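PDB 6NHS: beta-lactamase from Nostoc sp., which probably hydrolyses the beta-lactam ring of penicillin-type antibiotics as a class D serine enzyme. Local coordinates for residues A[27-33]-A[247-252]; A[159-164]-A[215-219]; A[220-224]-A[255-259]. The contacts are given in a common frame with arbitrary orientation. Residues are numbered along the deposited sequence.

Contact 1 of 3, residues A[27-33]-A[247-252]; sequences SFNQLGI and EVTRRS
The N-terminal helix 25-30 and the C-terminal helix 239-255 pack side by side on one face of the central antiparallel sheet, as in the penicillin-recognising fold of class D beta-lactamases. Nearest CA atoms belong to Ser27 and Val248, 5.9 Å apart. Helix 25-30 ends in a Schellman motif: Gly32, at phi/psi 66/34, is the C-prime residue, Ile33 N bonds Phe28 O (3.1 Å) and Gly32 N bonds Asn29 O weakly (3.2 Å), after which Ile33 is extended. Val248 (chi1 m) is the hub. Its CG1 lies 3.5 Å from Leu31 CD1 (Leu31 rotamer m, t) and also 3.5 Å from Ile33 CD1 (p, t), while its CB sits over one face of the Phe28 ring (chi1 m, chi2 78°), with Phe28 CZ 4.1 Å from Val248 CG2. Phe28 and Ile33 reach on to Ile234 of strand 226-236 beneath. At the outer side Arg251 (m, t, t) forms a salt bridge within its own helix, NE to OE2 of Glu247 (t, p) at 2.8 Å, and its guanidinium face lies against Leu31, with Leu31 CD2 3.7 Å from Arg251 NH2. Ser27 (chi1 m) brings OG to 3.3 Å from Arg251 CB. Ser252 OG (chi1 m) bonds Val248 O at 2.6 Å. One water links the helices, 2.6 Å from Ser27 OG and donating to Ser252 OG at 2.8 Å.

Contact 2 of 3, residues A[159-164]-A[215-219]; sequences ITPKQQ and GWFVG
A capped helix start sits on the central sheet of the penicillin-recognising fold, over the face opposite the C-terminal helix. Strand residues 215-219 are extended, with Trp216 and Val218 turned toward the helix; nearest CA atoms are Gln164 and Val218, 7.1 Å apart. Ile159 is still extended (-152/145, chi1 t): its O lies 3.6 Å from Trp216 CZ2, near the ring plane, and its CG2 3.9 Å from the same CZ2. Thr160 (chi1 p) is the N-cap of a capping box: Gln163 N donates to Thr160 OG1 at 3.0 Å, and Thr160 N donates to Gln163 OE1 at 3.1 Å. Pro161 opens the helix and abuts the indole edge, its N 3.8 Å from Trp216 CH2 and its CG 4.0 Å from Trp216 CZ3. Gln164 (m, chi2 -95°) reaches across one face of the indole. Its NE2 is hydrogen-bonded to Thr64 OG1, within a Ser-x-x-Lys sequence consistent with the nucleophile motif of this family, and Trp216 NE1 is bonded to Leu60 O just before it. Trp216 (chi1 m, chi2 104°) thus wedges between helix start and probable active-site segment, with Gln164 NE2 3.8 Å above Trp216 CZ3 and Gln164 OE1 3.8 Å from Val218 CG2.

Contact 3 of 3, residues A[220-224]-A[255-259]; sequences YLEQN and ALGLL
Here the C-terminus of the chain folds back from helix 239-255 onto the end of a central strand. Residues 220-223 run extended, and Asn224 switches to left-handed angles (55/42) as the strand turns toward its hairpin partner 226-236. The nearest CA atoms are those of Gln223 and Leu258, 7.4 Å apart. Along the tail, Ala255 and Leu256 stay clear of the strand and instead meet Val22, near the start of the modelled chain. Gly257 (86/16) closes the helix with a Schellman motif; at these angles a CB would collide with the preceding carbonyl oxygen. Leu258 (-105/-177; rotamer m, t) then straightens the chain. Its CB lies 3.9 Å from Leu221 CD2 and 3.6 Å from Gln223 OE1, and its CD2 is 4.0 Å from Asn224 ND2. Leu259, the last residue, has phi 57° and rotamer m, t. Although its CB bond points away from the strand, its side-chain end returns, CD2 lying 3.7 Å from CD1 of Leu221 (t, p). Tyr198 of the adjoining strand 198-207 touches Leu221, Leu259 and Gln223. The polar part of the contact is Gln223, stretched out with chi1 and chi2 both t: Leu259 N donates to Gln223 OE1 at 2.7 Å, and Gln223 NE2 donates to Leu259 OXT at 3.0 Å. One side-chain amide therefore accepts from the final NH and donates to the terminal carboxylate, which gives both ends of the buried amide a partner; across these segments the carboxylate is met by a neutral group.

Contact 2 is the interior one, wholly buried, its centre about 7 Å from the chain centre. The centres of contacts 1 and 3 lie about 19 and 18 Å from the chain centre; contact 1 is partly buried, contact 3 mostly buried with Asn224 exposed. Contacts 2 and 3 use successive parts of strand 213-223, whereas contact 1 uses helix 239-255 and contact 3 the tail that follows it. Thr249 OG1 packs 3.4 Å from Phe217 CD2, joining contacts 1 and 2. Chemistry follows position: contact 1 is apolar around Val248 with one water at its edge, an indole fills contact 2, and hydrogen bonds from the Gln223 side-chain amide to the chain end, beside leucine packing, hold contact 3.

Contact 1 of 3, residues A[27-33]-A[247-252]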
ATOM      1  N   SER A  27      -6.679  19.448   7.529  1.00 54.20           N
ATOM      2  CA  SER A  27      -6.818  19.116   6.113  1.00 57.25           C
ATOM      3  C   SER A  27      -8.061  18.271   5.861  1.00 52.52           C
ATOM      4  O   SER A  27      -8.744  18.446   4.845  1.00 50.14           O
ATOM      5  CB  SER A  27      -5.569  18.383   5.625  1.00 61.76           C
ATOM      6  OG  SER A  27      -4.394  19.000   6.119  1.00 67.92           O
ATOM      7  N   PHE A  28      -8.375  17.357   6.781  1.00 48.99           N
ATOM      8  CA  PHE A  28      -9.534  16.487   6.606  1.00 48.78           C
ATOM      9  C   PHE A  28     -10.825  17.295   6.554  1.00 51.65           C
ATOM     10  O   PHE A  28     -11.669  17.089   5.675  1.00 52.82           O
ATOM     11  CB  PHE A  28      -9.583  15.451   7.733  1.00 48.35           C
ATOM     12  CG  PHE A  28      -8.535  14.379   7.613  1.00 45.00           C
ATOM     13  CD1 PHE A  28      -7.219  14.630   7.976  1.00 43.43           C
ATOM     14  CD2 PHE A  28      -8.862  13.124   7.127  1.00 43.54           C
ATOM     15  CE1 PHE A  28      -6.250  13.648   7.858  1.00 43.17           C
ATOM     16  CE2 PHE A  28      -7.895  12.134   7.004  1.00 40.94           C
ATOM     17  CZ  PHE A  28      -6.589  12.399   7.368  1.00 40.75           C
ATOM     18  N   ASN A  29     -10.991  18.230   7.485  1.00 56.25           N
ATOM     19  CA  ASN A  29     -12.236  18.985   7.539  1.00 65.26           C
ATOM     20  C   ASN A  29     -12.338  19.985   6.397  1.00 67.94           C
ATOM     21  O   ASN A  29     -13.446  20.269   5.928  1.00 71.39           O
ATOM     22  CB  ASN A  29     -12.363  19.679   8.894  1.00 71.45           C
ATOM     23  CG  ASN A  29     -12.378  18.692  10.051  1.00 77.19           C
ATOM     24  OD1 ASN A  29     -13.031  17.646   9.984  1.00 78.60           O
ATOM     25  ND2 ASN A  29     -11.647  19.012  11.113  1.00 78.96           N
ATOM     26  N   GLN A  30     -11.205  20.516   5.929  1.00 67.25           N
ATOM     27  CA  GLN A  30     -11.228  21.416   4.777  1.00 69.75           C
ATOM     28  C   GLN A  30     -11.747  20.698   3.538  1.00 66.27           C
ATOM     29  O   GLN A  30     -12.574  21.235   2.793  1.00 66.47           O
ATOM     30  CB  GLN A  30      -9.829  21.980   4.519  1.00 72.88           C
ATOM     31  CG  GLN A  30      -9.253  22.810   5.659  1.00 77.72           C
ATOM     32  CD  GLN A  30      -9.438  24.294   5.462  1.00 83.63           C
ATOM     33  OE1 GLN A  30      -9.576  24.766   4.335  1.00 86.97           O
ATOM     34  NE2 GLN A  30      -9.442  25.045   6.560  1.00 85.79           N
ATOM     35  N   LEU A  31     -11.271  19.476   3.306  1.00 60.24           N
ATOM     36  CA  LEU A  31     -11.703  18.676   2.169  1.00 58.38           C
ATOM     37  C   LEU A  31     -13.008  17.935   2.422  1.00 59.02           C
ATOM     38  O   LEU A  31     -13.493  17.245   1.520  1.00 61.72           O
ATOM     39  CB  LEU A  31     -10.604  17.682   1.791  1.00 54.51           C
ATOM     40  CG  LEU A  31      -9.282  18.366   1.445  1.00 55.86           C
ATOM     41  CD1 LEU A  31      -8.179  17.354   1.254  1.00 54.35           C
ATOM     42  CD2 LEU A  31      -9.433  19.235   0.196  1.00 59.02           C
ATOM     43  N   GLY A  32     -13.584  18.060   3.615  1.00 58.27           N
ATOM     44  CA  GLY A  32     -14.867  17.439   3.898  1.00 59.74           C
ATOM     45  C   GLY A  32     -14.852  15.928   3.892  1.00 60.31           C
ATOM     46  O   GLY A  32     -15.848  15.308   3.506  1.00 63.35           O
ATOM     47  N   ILE A  33     -13.751  15.312   4.313  1.00 56.72           N
ATOM     48  CA  ILE A  33     -13.651  13.859   4.327  1.00 53.50           C
ATOM     49  C   ILE A  33     -13.435  13.380   5.757  1.00 48.65           C
ATOM     50  O   ILE A  33     -12.839  14.073   6.591  1.00 47.87           O
ATOM     51  CB  ILE A  33     -12.526  13.338   3.403  1.00 53.82           C
ATOM     52  CG1 ILE A  33     -11.169  13.454   4.088  1.00 56.99           C
ATOM     53  CG2 ILE A  33     -12.506  14.105   2.080  1.00 52.34           C
ATOM     54  CD1 ILE A  33     -10.038  12.939   3.252  1.00 57.78           C
ATOM     55  N   GLU A 247      -4.011  13.927  -1.366  1.00 43.51           N
ATOM     56  CA  GLU A 247      -3.986  15.339  -0.995  1.00 44.04           C
ATOM     57  C   GLU A 247      -3.903  15.530   0.518  1.00 43.20           C
ATOM     58  O   GLU A 247      -3.173  16.409   0.994  1.00 39.94           O
ATOM     59  CB  GLU A 247      -5.210  16.049  -1.573  1.00 46.05           C
ATOM     60  CG  GLU A 247      -5.239  17.557  -1.342  1.00 49.70           C
ATOM     61  CD  GLU A 247      -4.057  18.287  -1.963  1.00 49.19           C
ATOM     62  OE1 GLU A 247      -3.436  17.751  -2.901  1.00 49.45           O
ATOM     63  OE2 GLU A 247      -3.744  19.402  -1.500  1.00 50.90           O
ATOM     64  N   VAL A 248      -4.637  14.729   1.300  1.00 41.09           N
ATOM     65  CA  VAL A 248      -4.529  14.910   2.748  1.00 42.23           C
ATOM     66  C   VAL A 248      -3.164  14.459   3.233  1.00 40.02           C
ATOM     67  O   VAL A 248      -2.621  15.030   4.187  1.00 39.86           O
ATOM     68  CB  VAL A 248      -5.649  14.190   3.527  1.00 46.63           C
ATOM     69  CG1 VAL A 248      -7.000  14.682   3.101  1.00 52.05           C
ATOM     70  CG2 VAL A 248      -5.550  12.686   3.380  1.00 43.57           C
ATOM     71  N   THR A 249      -2.585  13.439   2.595  1.00 34.66           N
ATOM     72  CA  THR A 249      -1.220  13.048   2.923  1.00 36.97           C
ATOM     73  C   THR A 249      -0.252  14.188   2.631  1.00 37.47           C
ATOM     74  O   THR A 249       0.594  14.530   3.466  1.00 37.24           O
ATOM     75  CB  THR A 249      -0.834  11.789   2.142  1.00 34.29           C
ATOM     76  OG1 THR A 249      -1.827  10.778   2.342  1.00 33.83           O
ATOM     77  CG2 THR A 249       0.507  11.256   2.622  1.00 32.38           C
ATOM     78  N   ARG A 250      -0.381  14.805   1.449  1.00 39.22           N
ATOM     79  CA  ARG A 250       0.458  15.946   1.088  1.00 39.22           C
ATOM     80  C   ARG A 250       0.338  17.067   2.107  1.00 39.94           C
ATOM     81  O   ARG A 250       1.343  17.589   2.599  1.00 41.61           O
ATOM     82  CB  ARG A 250       0.071  16.486  -0.292  1.00 39.27           C
ATOM     83  CG  ARG A 250       0.374  15.602  -1.451  1.00 43.58           C
ATOM     84  CD  ARG A 250       0.214  16.388  -2.752  1.00 44.49           C
ATOM     85  NE  ARG A 250       0.642  15.571  -3.870  1.00 45.56           N
ATOM     86  CZ  ARG A 250       1.906  15.464  -4.254  1.00 46.76           C
ATOM     87  NH1 ARG A 250       2.217  14.684  -5.279  1.00 50.27           N
ATOM     88  NH2 ARG A 250       2.849  16.158  -3.624  1.00 44.68           N
ATOM     89  N   ARG A 251      -0.897  17.471   2.411  1.00 42.76           N
ATOM     90  CA  ARG A 251      -1.101  18.586   3.328  1.00 45.18           C
ATOM     91  C   ARG A 251      -0.595  18.254   4.724  1.00 43.51           C
ATOM     92  O   ARG A 251      -0.091  19.133   5.433  1.00 44.88           O
ATOM     93  CB  ARG A 251      -2.580  18.969   3.359  1.00 45.97           C
ATOM     94  CG  ARG A 251      -3.112  19.394   1.998  1.00 49.40           C
ATOM     95  CD  ARG A 251      -4.501  19.985   2.103  1.00 54.46           C
ATOM     96  NE  ARG A 251      -5.038  20.341   0.793  1.00 58.01           N
ATOM     97  CZ  ARG A 251      -6.100  21.119   0.607  1.00 60.98           C
ATOM     98  NH1 ARG A 251      -6.737  21.635   1.650  1.00 60.37           N
ATOM     99  NH2 ARG A 251      -6.518  21.388  -0.624  1.00 63.42           N
ATOM    100  N   SER A 252      -0.711  16.988   5.134  1.00 40.43           N
ATOM    101  CA  SER A 252      -0.214  16.592   6.450  1.00 40.41           C
ATOM    102  C   SER A 252       1.304  16.709   6.518  1.00 40.96           C
ATOM    103  O   SER A 252       1.851  17.288   7.464  1.00 41.26           O
ATOM    104  CB  SER A 252      -0.660  15.166   6.773  1.00 37.77           C
ATOM    105  OG  SER A 252      -2.071  15.053   6.719  1.00 38.77           O
TER
HETATM  106  O   HOH W   1      -3.486  17.185   7.729  1.00 45.06           O

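Contact 2 of 3, residues A[159-164]-A[215-219]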
ATOM      1  N   ILE A 159      -6.262  -4.969   7.533  1.00 27.64           N
ATOM      2  CA  ILE A 159      -5.072  -4.376   8.131  1.00 29.77           C
ATOM      3  C   ILE A 159      -5.435  -3.003   8.684  1.00 30.38           C
ATOM      4  O   ILE A 159      -6.280  -2.294   8.131  1.00 30.85           O
ATOM      5  CB  ILE A 159      -3.915  -4.304   7.099  1.00 28.27           C
ATOM      6  CG1 ILE A 159      -2.596  -3.921   7.768  1.00 26.42           C
ATOM      7  CG2 ILE A 159      -4.249  -3.325   5.956  1.00 27.54           C
ATOM      8  CD1 ILE A 159      -1.400  -4.156   6.889  1.00 25.16           C
ATOM      9  N   THR A 160      -4.802  -2.637   9.815  1.00 28.64           N
ATOM     10  CA  THR A 160      -4.976  -1.309  10.388  1.00 26.24           C
ATOM     11  C   THR A 160      -3.917  -0.358   9.842  1.00 26.16           C
ATOM     12  O   THR A 160      -2.873  -0.790   9.351  1.00 28.33           O
ATOM     13  CB  THR A 160      -4.868  -1.364  11.915  1.00 27.79           C
ATOM     14  OG1 THR A 160      -3.489  -1.488  12.282  1.00 27.65           O
ATOM     15  CG2 THR A 160      -5.666  -2.551  12.491  1.00 27.52           C
ATOM     16  N   PRO A 161      -4.152   0.952   9.911  1.00 28.74           N
ATOM     17  CA  PRO A 161      -3.084   1.890   9.511  1.00 27.55           C
ATOM     18  C   PRO A 161      -1.806   1.713  10.319  1.00 27.53           C
ATOM     19  O   PRO A 161      -0.709   1.783   9.750  1.00 27.37           O
ATOM     20  CB  PRO A 161      -3.727   3.267   9.734  1.00 28.17           C
ATOM     21  CG  PRO A 161      -5.200   3.021   9.606  1.00 27.68           C
ATOM     22  CD  PRO A 161      -5.428   1.638  10.179  1.00 28.55           C
ATOM     23  N   LYS A 162      -1.921   1.471  11.632  1.00 28.46           N
ATOM     24  CA  LYS A 162      -0.745   1.166  12.449  1.00 29.12           C
ATOM     25  C   LYS A 162       0.032  -0.027  11.901  1.00 28.20           C
ATOM     26  O   LYS A 162       1.267  -0.012  11.876  1.00 31.37           O
ATOM     27  CB  LYS A 162      -1.158   0.894  13.900  1.00 30.78           C
ATOM     28  CG  LYS A 162      -1.310   2.131  14.754  1.00 40.88           C
ATOM     29  CD  LYS A 162      -1.681   1.765  16.182  1.00 44.29           C
ATOM     30  CE  LYS A 162      -1.538   2.951  17.102  1.00 51.62           C
ATOM     31  NZ  LYS A 162      -1.982   2.615  18.475  1.00 54.68           N
ATOM     32  N   GLN A 163      -0.677  -1.077  11.472  1.00 28.63           N
ATOM     33  CA  GLN A 163      -0.007  -2.265  10.944  1.00 28.10           C
ATOM     34  C   GLN A 163       0.609  -2.009   9.571  1.00 29.92           C
ATOM     35  O   GLN A 163       1.617  -2.637   9.219  1.00 26.45           O
ATOM     36  CB  GLN A 163      -0.988  -3.440  10.898  1.00 26.00           C
ATOM     37  CG  GLN A 163      -1.383  -3.965  12.302  1.00 27.01           C
ATOM     38  CD  GLN A 163      -2.613  -4.851  12.272  1.00 33.95           C
ATOM     39  OE1 GLN A 163      -3.309  -4.937  11.256  1.00 28.97           O
ATOM     40  NE2 GLN A 163      -2.891  -5.518  13.391  1.00 32.27           N
ATOM     41  N   GLN A 164       0.031  -1.100   8.780  1.00 27.25           N
ATOM     42  CA  GLN A 164       0.712  -0.675   7.558  1.00 26.83           C
ATOM     43  C   GLN A 164       2.062  -0.055   7.891  1.00 27.75           C
ATOM     44  O   GLN A 164       3.080  -0.385   7.271  1.00 27.09           O
ATOM     45  CB  GLN A 164      -0.163   0.307   6.775  1.00 26.95           C
ATOM     46  CG  GLN A 164      -1.485  -0.287   6.274  1.00 25.10           C
ATOM     47  CD  GLN A 164      -1.398  -0.805   4.852  1.00 28.05           C
ATOM     48  OE1 GLN A 164      -0.323  -1.178   4.378  1.00 26.29           O
ATOM     49  NE2 GLN A 164      -2.537  -0.832   4.160  1.00 25.70           N
ATOM     50  N   GLY A 215     -10.571   4.433   1.347  1.00 32.76           N
ATOM     51  CA  GLY A 215      -9.437   4.934   0.586  1.00 29.46           C
ATOM     52  C   GLY A 215      -8.151   4.810   1.404  1.00 30.96           C
ATOM     53  O   GLY A 215      -8.152   5.077   2.600  1.00 30.36           O
ATOM     54  N   TRP A 216      -7.076   4.418   0.734  1.00 29.10           N
ATOM     55  CA  TRP A 216      -5.768   4.301   1.361  1.00 30.76           C
ATOM     56  C   TRP A 216      -4.732   5.117   0.598  1.00 29.89           C
ATOM     57  O   TRP A 216      -4.792   5.233  -0.630  1.00 29.93           O
ATOM     58  CB  TRP A 216      -5.244   2.871   1.363  1.00 28.16           C
ATOM     59  CG  TRP A 216      -5.818   1.847   2.278  1.00 28.15           C
ATOM     60  CD1 TRP A 216      -6.679   0.843   1.937  1.00 26.72           C
ATOM     61  CD2 TRP A 216      -5.482   1.639   3.651  1.00 27.98           C
ATOM     62  NE1 TRP A 216      -6.926   0.041   3.023  1.00 25.79           N
ATOM     63  CE2 TRP A 216      -6.206   0.508   4.091  1.00 27.36           C
ATOM     64  CE3 TRP A 216      -4.662   2.316   4.565  1.00 26.75           C
ATOM     65  CZ2 TRP A 216      -6.136   0.037   5.407  1.00 28.09           C
ATOM     66  CZ3 TRP A 216      -4.588   1.842   5.870  1.00 26.61           C
ATOM     67  CH2 TRP A 216      -5.326   0.714   6.278  1.00 27.12           C
ATOM     68  N   PHE A 217      -3.740   5.621   1.333  1.00 28.82           N
ATOM     69  CA  PHE A 217      -2.438   5.958   0.757  1.00 28.57           C
ATOM     70  C   PHE A 217      -1.398   5.669   1.830  1.00 31.73           C
ATOM     71  O   PHE A 217      -1.422   6.299   2.894  1.00 27.84           O
ATOM     72  CB  PHE A 217      -2.376   7.419   0.300  1.00 28.85           C
ATOM     73  CG  PHE A 217      -1.119   7.773  -0.470  1.00 30.76           C
ATOM     74  CD1 PHE A 217      -0.639   6.938  -1.474  1.00 32.19           C
ATOM     75  CD2 PHE A 217      -0.429   8.947  -0.199  1.00 34.16           C
ATOM     76  CE1 PHE A 217       0.513   7.263  -2.186  1.00 34.33           C
ATOM     77  CE2 PHE A 217       0.722   9.285  -0.917  1.00 33.28           C
ATOM     78  CZ  PHE A 217       1.190   8.440  -1.909  1.00 33.64           C
ATOM     79  N   VAL A 218      -0.521   4.690   1.583  1.00 26.36           N
ATOM     80  CA  VAL A 218       0.488   4.291   2.557  1.00 25.51           C
ATOM     81  C   VAL A 218       1.848   4.299   1.876  1.00 25.50           C
ATOM     82  O   VAL A 218       1.948   4.153   0.656  1.00 25.51           O
ATOM     83  CB  VAL A 218       0.196   2.896   3.176  1.00 25.58           C
ATOM     84  CG1 VAL A 218      -1.251   2.805   3.605  1.00 26.87           C
ATOM     85  CG2 VAL A 218       0.527   1.780   2.184  1.00 28.24           C
ATOM     86  N   GLY A 219       2.897   4.488   2.669  1.00 27.45           N
ATOM     87  CA  GLY A 219       4.237   4.539   2.100  1.00 25.99           C
ATOM     88  C   GLY A 219       5.197   5.219   3.057  1.00 28.51           C
ATOM     89  O   GLY A 219       5.011   5.180   4.272  1.00 28.19           O
TER

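Contact 3 of 3, residues A[220-224]-A[255-259]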
ATOM      1  N   TYR A 220       6.234   5.836   2.484  1.00 29.70           N
ATOM      2  CA  TYR A 220       7.168   6.572   3.320  1.00 31.17           C
ATOM      3  C   TYR A 220       7.897   7.625   2.501  1.00 31.67           C
ATOM      4  O   TYR A 220       8.090   7.486   1.288  1.00 31.17           O
ATOM      5  CB  TYR A 220       8.169   5.643   4.025  1.00 27.75           C
ATOM      6  CG  TYR A 220       9.061   4.804   3.128  1.00 31.58           C
ATOM      7  CD1 TYR A 220      10.282   5.292   2.677  1.00 34.67           C
ATOM      8  CD2 TYR A 220       8.700   3.509   2.766  1.00 31.66           C
ATOM      9  CE1 TYR A 220      11.113   4.522   1.879  1.00 33.85           C
ATOM     10  CE2 TYR A 220       9.526   2.731   1.968  1.00 30.57           C
ATOM     11  CZ  TYR A 220      10.728   3.242   1.530  1.00 34.10           C
ATOM     12  OH  TYR A 220      11.561   2.482   0.738  1.00 34.71           O
ATOM     13  N   LEU A 221       8.301   8.677   3.197  1.00 32.58           N
ATOM     14  CA  LEU A 221       8.970   9.825   2.617  1.00 35.05           C
ATOM     15  C   LEU A 221      10.399   9.868   3.130  1.00 36.13           C
ATOM     16  O   LEU A 221      10.625   9.812   4.345  1.00 36.63           O
ATOM     17  CB  LEU A 221       8.230  11.111   2.987  1.00 33.90           C
ATOM     18  CG  LEU A 221       8.896  12.437   2.640  1.00 34.93           C
ATOM     19  CD1 LEU A 221       8.906  12.647   1.118  1.00 31.55           C
ATOM     20  CD2 LEU A 221       8.182  13.572   3.370  1.00 34.08           C
ATOM     21  N   GLU A 222      11.357   9.956   2.212  1.00 33.37           N
ATOM     22  CA  GLU A 222      12.755  10.172   2.561  1.00 34.65           C
ATOM     23  C   GLU A 222      13.088  11.643   2.348  1.00 37.34           C
ATOM     24  O   GLU A 222      13.031  12.140   1.217  1.00 35.22           O
ATOM     25  CB  GLU A 222      13.679   9.282   1.732  1.00 37.54           C
ATOM     26  CG  GLU A 222      13.573   7.799   2.077  1.00 41.31           C
ATOM     27  CD  GLU A 222      14.333   6.927   1.092  1.00 48.67           C
ATOM     28  OE1 GLU A 222      14.515   7.362  -0.062  1.00 51.18           O
ATOM     29  OE2 GLU A 222      14.746   5.811   1.472  1.00 52.76           O
ATOM     30  N   GLN A 223      13.432  12.331   3.436  1.00 35.32           N
ATOM     31  CA  GLN A 223      13.740  13.754   3.378  1.00 36.71           C
ATOM     32  C   GLN A 223      14.547  14.123   4.613  1.00 39.37           C
ATOM     33  O   GLN A 223      14.320  13.568   5.693  1.00 36.78           O
ATOM     34  CB  GLN A 223      12.460  14.597   3.297  1.00 36.29           C
ATOM     35  CG  GLN A 223      12.695  16.084   3.051  1.00 37.85           C
ATOM     36  CD  GLN A 223      11.430  16.813   2.633  1.00 40.10           C
ATOM     37  OE1 GLN A 223      10.336  16.252   2.657  1.00 40.19           O
ATOM     38  NE2 GLN A 223      11.580  18.063   2.223  1.00 42.83           N
ATOM     39  N   ASN A 224      15.501  15.043   4.437  1.00 44.35           N
ATOM     40  CA  ASN A 224      16.295  15.589   5.540  1.00 49.45           C
ATOM     41  C   ASN A 224      16.991  14.484   6.337  1.00 50.87           C
ATOM     42  O   ASN A 224      17.030  14.518   7.570  1.00 50.34           O
ATOM     43  CB  ASN A 224      15.431  16.457   6.459  1.00 52.18           C
ATOM     44  CG  ASN A 224      14.764  17.603   5.722  1.00 54.11           C
ATOM     45  OD1 ASN A 224      15.303  18.129   4.747  1.00 54.63           O
ATOM     46  ND2 ASN A 224      13.583  17.999   6.187  1.00 55.32           N
ATOM     47  N   ALA A 255       2.352  20.269   6.616  1.00 44.11           N
ATOM     48  CA  ALA A 255       2.096  20.823   7.943  1.00 48.60           C
ATOM     49  C   ALA A 255       3.217  20.503   8.921  1.00 49.47           C
ATOM     50  O   ALA A 255       3.405  21.236   9.898  1.00 52.33           O
ATOM     51  CB  ALA A 255       0.766  20.302   8.487  1.00 47.22           C
ATOM     52  N   LEU A 256       3.956  19.425   8.682  1.00 46.17           N
ATOM     53  CA  LEU A 256       5.121  19.071   9.476  1.00 46.21           C
ATOM     54  C   LEU A 256       6.407  19.692   8.943  1.00 48.78           C
ATOM     55  O   LEU A 256       7.485  19.391   9.462  1.00 51.74           O
ATOM     56  CB  LEU A 256       5.263  17.549   9.538  1.00 46.44           C
ATOM     57  CG  LEU A 256       4.084  16.826  10.192  1.00 47.29           C
ATOM     58  CD1 LEU A 256       4.186  15.332   9.985  1.00 46.71           C
ATOM     59  CD2 LEU A 256       4.010  17.158  11.671  1.00 50.77           C
ATOM     60  N   GLY A 257       6.319  20.542   7.923  1.00 46.46           N
ATOM     61  CA  GLY A 257       7.496  21.160   7.344  1.00 46.92           C
ATOM     62  C   GLY A 257       8.194  20.347   6.280  1.00 47.51           C
ATOM     63  O   GLY A 257       9.335  20.666   5.925  1.00 48.89           O
ATOM     64  N   LEU A 258       7.544  19.327   5.738  1.00 45.39           N
ATOM     65  CA  LEU A 258       8.172  18.403   4.805  1.00 42.55           C
ATOM     66  C   LEU A 258       7.697  18.685   3.382  1.00 44.22           C
ATOM     67  O   LEU A 258       6.935  19.623   3.130  1.00 45.01           O
ATOM     68  CB  LEU A 258       7.886  16.958   5.224  1.00 40.61           C
ATOM     69  CG  LEU A 258       8.388  16.610   6.629  1.00 41.08           C
ATOM     70  CD1 LEU A 258       7.837  15.266   7.090  1.00 38.41           C
ATOM     71  CD2 LEU A 258       9.915  16.605   6.642  1.00 42.91           C
ATOM     72  N   LEU A 259       8.159  17.848   2.452  1.00 41.87           N
ATOM     73  CA  LEU A 259       7.913  18.018   1.019  1.00 46.41           C
ATOM     74  C   LEU A 259       8.420  19.376   0.552  1.00 51.42           C
ATOM     75  O   LEU A 259       7.751  20.081  -0.205  1.00 53.30           O
ATOM     76  CB  LEU A 259       6.427  17.860   0.686  1.00 44.60           C
ATOM     77  CG  LEU A 259       5.831  16.475   0.950  1.00 43.44           C
ATOM     78  CD1 LEU A 259       4.374  16.430   0.522  1.00 42.99           C
ATOM     79  CD2 LEU A 259       6.639  15.413   0.220  1.00 42.68           C
ATOM     80  OXT LEU A 259       9.511  19.794   0.937  1.00 55.10           O
TER